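Long-range contact in purine nucleoside phosphorylase (PDB 6TK9), which probably catalyses the reversible phosphorolysis of purine nucleosides such as inosine and guanosine, releasing the free base and ribose 1-phosphate: residues 106-120 against 225-237. Residues are numbered along the deposited sequence; the frame is centred on the assembly and turned at random.
With PO4 (phosphate ion), chain G.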
loop_
_atom_site.group_PDB
_atom_site.type_symbol
_atom_site.label_atom_id
_atom_site.label_comp_id
_atom_site.label_asym_id
_atom_site.label_seq_id
_atom_site.Cartn_x
_atom_site.Cartn_y
_atom_site.Cartn_z
ATOM N N THR A 106 -31.625 20.205 -3.135
ATOM C CA THR A 106 -30.517 19.765 -4.025
ATOM C C THR A 106 -29.431 20.843 -4.011
ATOM O O THR A 106 -29.783 22.031 -4.206
ATOM C CB THR A 106 -31.003 19.472 -5.451
ATOM O OG1 THR A 106 -31.932 18.396 -5.379
ATOM C CG2 THR A 106 -29.905 19.060 -6.404
ATOM N N PHE A 107 -28.171 20.435 -3.792
ATOM C CA PHE A 107 -27.012 21.345 -3.614
ATOM C C PHE A 107 -25.866 20.925 -4.522
ATOM O O PHE A 107 -25.552 19.733 -4.564
ATOM C CB PHE A 107 -26.534 21.334 -2.167
ATOM C CG PHE A 107 -27.059 22.461 -1.326
ATOM C CD1 PHE A 107 -28.272 22.354 -0.675
ATOM C CD2 PHE A 107 -26.318 23.616 -1.166
ATOM C CE1 PHE A 107 -28.738 23.395 0.109
ATOM C CE2 PHE A 107 -26.785 24.659 -0.387
ATOM C CZ PHE A 107 -27.996 24.544 0.253
ATOM N N LEU A 108 -25.283 21.908 -5.207
ATOM C CA LEU A 108 -24.056 21.790 -6.029
ATOM C C LEU A 108 -22.935 22.448 -5.219
ATOM O O LEU A 108 -22.971 23.668 -5.061
ATOM C CB LEU A 108 -24.258 22.505 -7.376
ATOM C CG LEU A 108 -24.948 21.719 -8.498
ATOM C CD1 LEU A 108 -26.274 21.094 -8.063
ATOM C CD2 LEU A 108 -25.172 22.592 -9.720
ATOM N N LEU A 109 -22.001 21.678 -4.682
ATOM C CA LEU A 109 -20.860 22.250 -3.927
ATOM C C LEU A 109 -19.654 22.338 -4.862
ATOM O O LEU A 109 -19.273 21.305 -5.398
ATOM C CB LEU A 109 -20.575 21.361 -2.717
ATOM C CG LEU A 109 -21.782 21.062 -1.835
ATOM C CD1 LEU A 109 -21.435 19.984 -0.828
ATOM C CD2 LEU A 109 -22.273 22.316 -1.136
ATOM N N THR A 110 -19.102 23.533 -5.055
ATOM C CA THR A 110 -17.976 23.794 -5.980
ATOM C C THR A 110 -16.791 24.301 -5.161
ATOM O O THR A 110 -17.027 24.994 -4.151
ATOM C CB THR A 110 -18.366 24.763 -7.111
ATOM O OG1 THR A 110 -18.234 26.120 -6.672
ATOM C CG2 THR A 110 -19.769 24.510 -7.630
ATOM N N SER A 111 -15.574 23.980 -5.609
ATOM C CA SER A 111 -14.297 24.288 -4.914
ATOM C C SER A 111 -13.181 24.411 -5.952
ATOM O O SER A 111 -13.310 23.835 -7.054
ATOM C CB SER A 111 -13.974 23.220 -3.889
ATOM O OG SER A 111 -14.105 21.925 -4.464
ATOM N N ALA A 112 -12.123 25.135 -5.617
ATOM C CA ALA A 112 -10.789 24.961 -6.238
ATOM C C ALA A 112 -10.078 23.813 -5.506
ATOM O O ALA A 112 -10.199 23.753 -4.264
ATOM C CB ALA A 112 -9.999 26.249 -6.168
ATOM N N ALA A 113 -9.401 22.925 -6.237
ATOM C CA ALA A 113 -8.727 21.735 -5.683
ATOM C C ALA A 113 -7.440 21.501 -6.443
ATOM O O ALA A 113 -7.437 21.811 -7.647
ATOM C CB ALA A 113 -9.604 20.519 -5.800
ATOM N N GLY A 114 -6.436 20.944 -5.759
ATOM C CA GLY A 114 -5.261 20.301 -6.382
ATOM C C GLY A 114 -5.603 18.939 -6.966
ATOM O O GLY A 114 -6.426 18.202 -6.349
ATOM N N GLY A 115 -5.019 18.615 -8.127
ATOM C CA GLY A 115 -5.023 17.250 -8.694
ATOM C C GLY A 115 -3.954 16.367 -8.054
ATOM O O GLY A 115 -2.776 16.743 -8.120
ATOM N N LEU A 116 -4.333 15.235 -7.449
ATOM C CA LEU A 116 -3.372 14.219 -6.931
ATOM C C LEU A 116 -3.123 13.200 -8.032
ATOM O O LEU A 116 -1.941 12.895 -8.278
ATOM C CB LEU A 116 -3.919 13.528 -5.680
ATOM C CG LEU A 116 -4.134 14.441 -4.482
ATOM C CD1 LEU A 116 -5.022 13.760 -3.464
ATOM C CD2 LEU A 116 -2.803 14.855 -3.871
ATOM N N ASN A 117 -4.212 12.700 -8.626
ATOM C CA ASN A 117 -4.227 11.824 -9.832
ATOM C C ASN A 117 -3.329 12.441 -10.904
ATOM O O ASN A 117 -3.649 13.516 -11.406
ATOM C CB ASN A 117 -5.648 11.620 -10.360
ATOM C CG ASN A 117 -5.806 10.338 -11.151
ATOM O OD1 ASN A 117 -5.150 10.134 -12.170
ATOM N ND2 ASN A 117 -6.685 9.469 -10.683
ATOM N N PRO A 118 -2.180 11.811 -11.264
ATOM C CA PRO A 118 -1.253 12.387 -12.243
ATOM C C PRO A 118 -1.850 12.519 -13.659
ATOM O O PRO A 118 -1.290 13.256 -14.450
ATOM C CB PRO A 118 -0.062 11.404 -12.268
ATOM C CG PRO A 118 -0.205 10.592 -10.999
ATOM C CD PRO A 118 -1.695 10.517 -10.749
ATOM N N ARG A 119 -2.945 11.798 -13.934
ATOM C CA ARG A 119 -3.623 11.723 -15.255
ATOM C C ARG A 119 -4.345 13.047 -15.514
ATOM O O ARG A 119 -4.280 13.516 -16.660
ATOM C CB ARG A 119 -4.584 10.528 -15.311
ATOM C CG ARG A 119 -3.939 9.192 -14.956
ATOM C CD ARG A 119 -4.172 8.099 -15.982
ATOM N NE ARG A 119 -3.094 7.113 -15.976
ATOM C CZ ARG A 119 -3.175 5.870 -15.499
ATOM N NH1 ARG A 119 -4.305 5.411 -14.978
ATOM N NH2 ARG A 119 -2.113 5.083 -15.555
ATOM N N PHE A 120 -4.958 13.626 -14.471
ATOM C CA PHE A 120 -5.645 14.951 -14.456
ATOM C C PHE A 120 -4.731 16.050 -15.034
ATOM O O PHE A 120 -3.501 15.865 -15.092
ATOM C CB PHE A 120 -6.012 15.357 -13.021
ATOM C CG PHE A 120 -7.111 14.600 -12.308
ATOM C CD1 PHE A 120 -7.606 13.389 -12.770
ATOM C CD2 PHE A 120 -7.616 15.096 -11.115
ATOM C CE1 PHE A 120 -8.605 12.713 -12.082
ATOM C CE2 PHE A 120 -8.618 14.425 -10.429
ATOM C CZ PHE A 120 -9.110 13.232 -10.915
ATOM N N ARG A 225 -29.866 16.167 -1.557
ATOM C CA ARG A 225 -29.035 15.571 -2.628
ATOM C C ARG A 225 -27.872 16.527 -2.886
ATOM O O ARG A 225 -28.072 17.726 -2.723
ATOM C CB ARG A 225 -29.839 15.350 -3.906
ATOM C CG ARG A 225 -31.126 14.560 -3.721
ATOM C CD ARG A 225 -32.113 14.918 -4.820
ATOM N NE ARG A 225 -31.872 14.154 -6.030
ATOM C CZ ARG A 225 -31.955 14.611 -7.283
ATOM N NH1 ARG A 225 -32.221 15.883 -7.544
ATOM N NH2 ARG A 225 -31.733 13.771 -8.285
ATOM N N VAL A 226 -26.689 15.995 -3.203
ATOM C CA VAL A 226 -25.397 16.747 -3.251
ATOM C C VAL A 226 -24.674 16.351 -4.543
ATOM O O VAL A 226 -24.641 15.159 -4.872
ATOM C CB VAL A 226 -24.506 16.465 -2.019
ATOM C CG1 VAL A 226 -23.163 17.186 -2.078
ATOM C CG2 VAL A 226 -25.200 16.778 -0.705
ATOM N N LEU A 227 -24.119 17.333 -5.244
ATOM C CA LEU A 227 -23.198 17.155 -6.394
ATOM C C LEU A 227 -21.972 18.021 -6.107
ATOM O O LEU A 227 -22.163 19.198 -5.737
ATOM C CB LEU A 227 -23.919 17.578 -7.681
ATOM C CG LEU A 227 -23.199 17.265 -8.989
ATOM C CD1 LEU A 227 -24.117 17.505 -10.168
ATOM C CD2 LEU A 227 -21.954 18.109 -9.142
ATOM N N GLY A 228 -20.776 17.439 -6.232
ATOM C CA GLY A 228 -19.496 18.097 -5.921
ATOM C C GLY A 228 -18.674 18.288 -7.182
ATOM O O GLY A 228 -18.495 17.314 -7.924
ATOM N N LEU A 229 -18.199 19.503 -7.430
ATOM C CA LEU A 229 -17.331 19.796 -8.582
ATOM C C LEU A 229 -16.173 20.633 -8.069
ATOM O O LEU A 229 -16.397 21.574 -7.285
ATOM C CB LEU A 229 -18.074 20.540 -9.697
ATOM C CG LEU A 229 -19.365 19.905 -10.211
ATOM C CD1 LEU A 229 -20.033 20.852 -11.201
ATOM C CD2 LEU A 229 -19.121 18.543 -10.856
ATOM N N SER A 230 -14.976 20.264 -8.506
ATOM C CA SER A 230 -13.749 21.037 -8.285
ATOM C C SER A 230 -13.188 21.394 -9.659
ATOM O O SER A 230 -13.353 20.597 -10.619
ATOM C CB SER A 230 -12.800 20.270 -7.431
ATOM O OG SER A 230 -13.402 20.033 -6.169
ATOM N N THR A 231 -12.703 22.623 -9.754
ATOM C CA THR A 231 -11.751 23.088 -10.772
ATOM C C THR A 231 -10.391 22.586 -10.303
ATOM O O THR A 231 -9.976 22.957 -9.198
ATOM C CB THR A 231 -11.813 24.613 -10.922
ATOM O OG1 THR A 231 -13.096 24.976 -11.452
ATOM C CG2 THR A 231 -10.687 25.119 -11.798
ATOM N N ILE A 232 -9.759 21.715 -11.079
ATOM C CA ILE A 232 -8.378 21.269 -10.787
ATOM C C ILE A 232 -7.450 22.421 -11.205
ATOM O O ILE A 232 -6.967 22.420 -12.333
ATOM C CB ILE A 232 -8.088 19.934 -11.488
ATOM C CG1 ILE A 232 -9.102 18.863 -11.082
ATOM C CG2 ILE A 232 -6.655 19.491 -11.228
ATOM C CD1 ILE A 232 -9.082 18.528 -9.624
ATOM N N THR A 233 -7.264 23.388 -10.308
ATOM C CA THR A 233 -6.541 24.663 -10.538
ATOM C C THR A 233 -5.042 24.408 -10.720
ATOM O O THR A 233 -4.385 25.191 -11.437
ATOM C CB THR A 233 -6.809 25.624 -9.376
ATOM O OG1 THR A 233 -6.484 24.918 -8.176
ATOM C CG2 THR A 233 -8.240 26.116 -9.339
ATOM N N ASP A 234 -4.511 23.372 -10.073
ATOM C CA ASP A 234 -3.062 23.019 -10.111
ATOM C C ASP A 234 -2.945 21.492 -10.101
ATOM O O ASP A 234 -3.954 20.809 -9.874
ATOM C CB ASP A 234 -2.277 23.690 -8.968
ATOM C CG ASP A 234 -2.690 23.301 -7.546
ATOM O OD1 ASP A 234 -3.850 23.588 -7.161
ATOM O OD2 ASP A 234 -1.846 22.727 -6.812
ATOM N N MET A 235 -1.747 20.983 -10.349
ATOM C CA MET A 235 -1.437 19.542 -10.245
ATOM C C MET A 235 -0.526 19.373 -9.020
ATOM O O MET A 235 0.625 19.852 -9.034
ATOM C CB MET A 235 -0.798 19.027 -11.544
ATOM C CG MET A 235 -1.812 18.842 -12.692
ATOM S SD MET A 235 -3.297 17.875 -12.234
ATOM C CE MET A 235 -2.552 16.305 -11.806
ATOM N N ALA A 236 -1.091 18.802 -7.957
ATOM C CA ALA A 236 -0.423 18.497 -6.673
ATOM C C ALA A 236 0.165 17.088 -6.771
ATOM O O ALA A 236 -0.465 16.115 -6.281
ATOM C CB ALA A 236 -1.409 18.643 -5.533
ATOM N N VAL A 237 1.314 16.980 -7.426
ATOM C CA VAL A 237 2.032 15.683 -7.565
ATOM C C VAL A 237 3.472 15.873 -7.088
ATOM O O VAL A 237 4.255 16.622 -7.661
ATOM C CB VAL A 237 1.873 15.085 -8.981
ATOM C CG1 VAL A 237 1.217 16.057 -9.954
ATOM C CG2 VAL A 237 3.174 14.510 -9.534
HETATM P P PO4 G . -12.435 26.392 -1.877
HETATM O O1 PO4 G . -13.311 27.137 -0.858
HETATM O O2 PO4 G . -10.989 26.867 -1.765
HETATM O O3 PO4 G . -12.916 26.644 -3.291
HETATM O O4 PO4 G . -12.546 24.896 -1.595
#
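F107 to A113 pairs in register with V226 to I232 as two parallel strands deep in the mixed sheet of the phosphorylase superfamily fold, their axes twisted 38° apart. Backbone bonds alternate across the pair: F107 O takes L227 N, L227 O takes L109 N, and L109 O takes L229 N.

The tight part lies in the middle. L109 CD1 comes 3.5 Å from V226 CG1, with helix 213-222 packed over both. Further along the same face, S111 OG approaches S230 OG to 2.6 Å, and S230 OG is also hydrogen-bonded to H128 NE2. A113 CB sits 3.6 Å from S230 CB. Beside them A112 N donates to phosphate O3 at 2.9 Å; R80, H82, S29 and S211 also bind this ion, which was probably picked up in crystallisation but is consistent with a phosphate subsite.

At T233 the backbone N bonds to A113 O, CG2 lies 3.6 Å from A112 CB, and chi1 of 53° sets OG1 between backbone N and carbonyl carbon, whence it donates to D234 OD1. A valine in its place would probably leave D234 OD1 without that donor and its carboxylate freer to turn. The pairing resumes with G115 N on D234 O.

The start of the pair is looser. R225, partly exposed, runs alongside T106 and offers NH1 to T106 OG1 at 3.3 Å, a weak bond near the guanidinium plane; its ion pair with D160 is long. The far end is partly exposed too, at P118 and M235, and E239 of a third subunit packs on P118. There the M235 chain bends at chi2 and chi3, bringing SD to 3.8 Å from F120 CB and CE to 3.4 Å from F120 O.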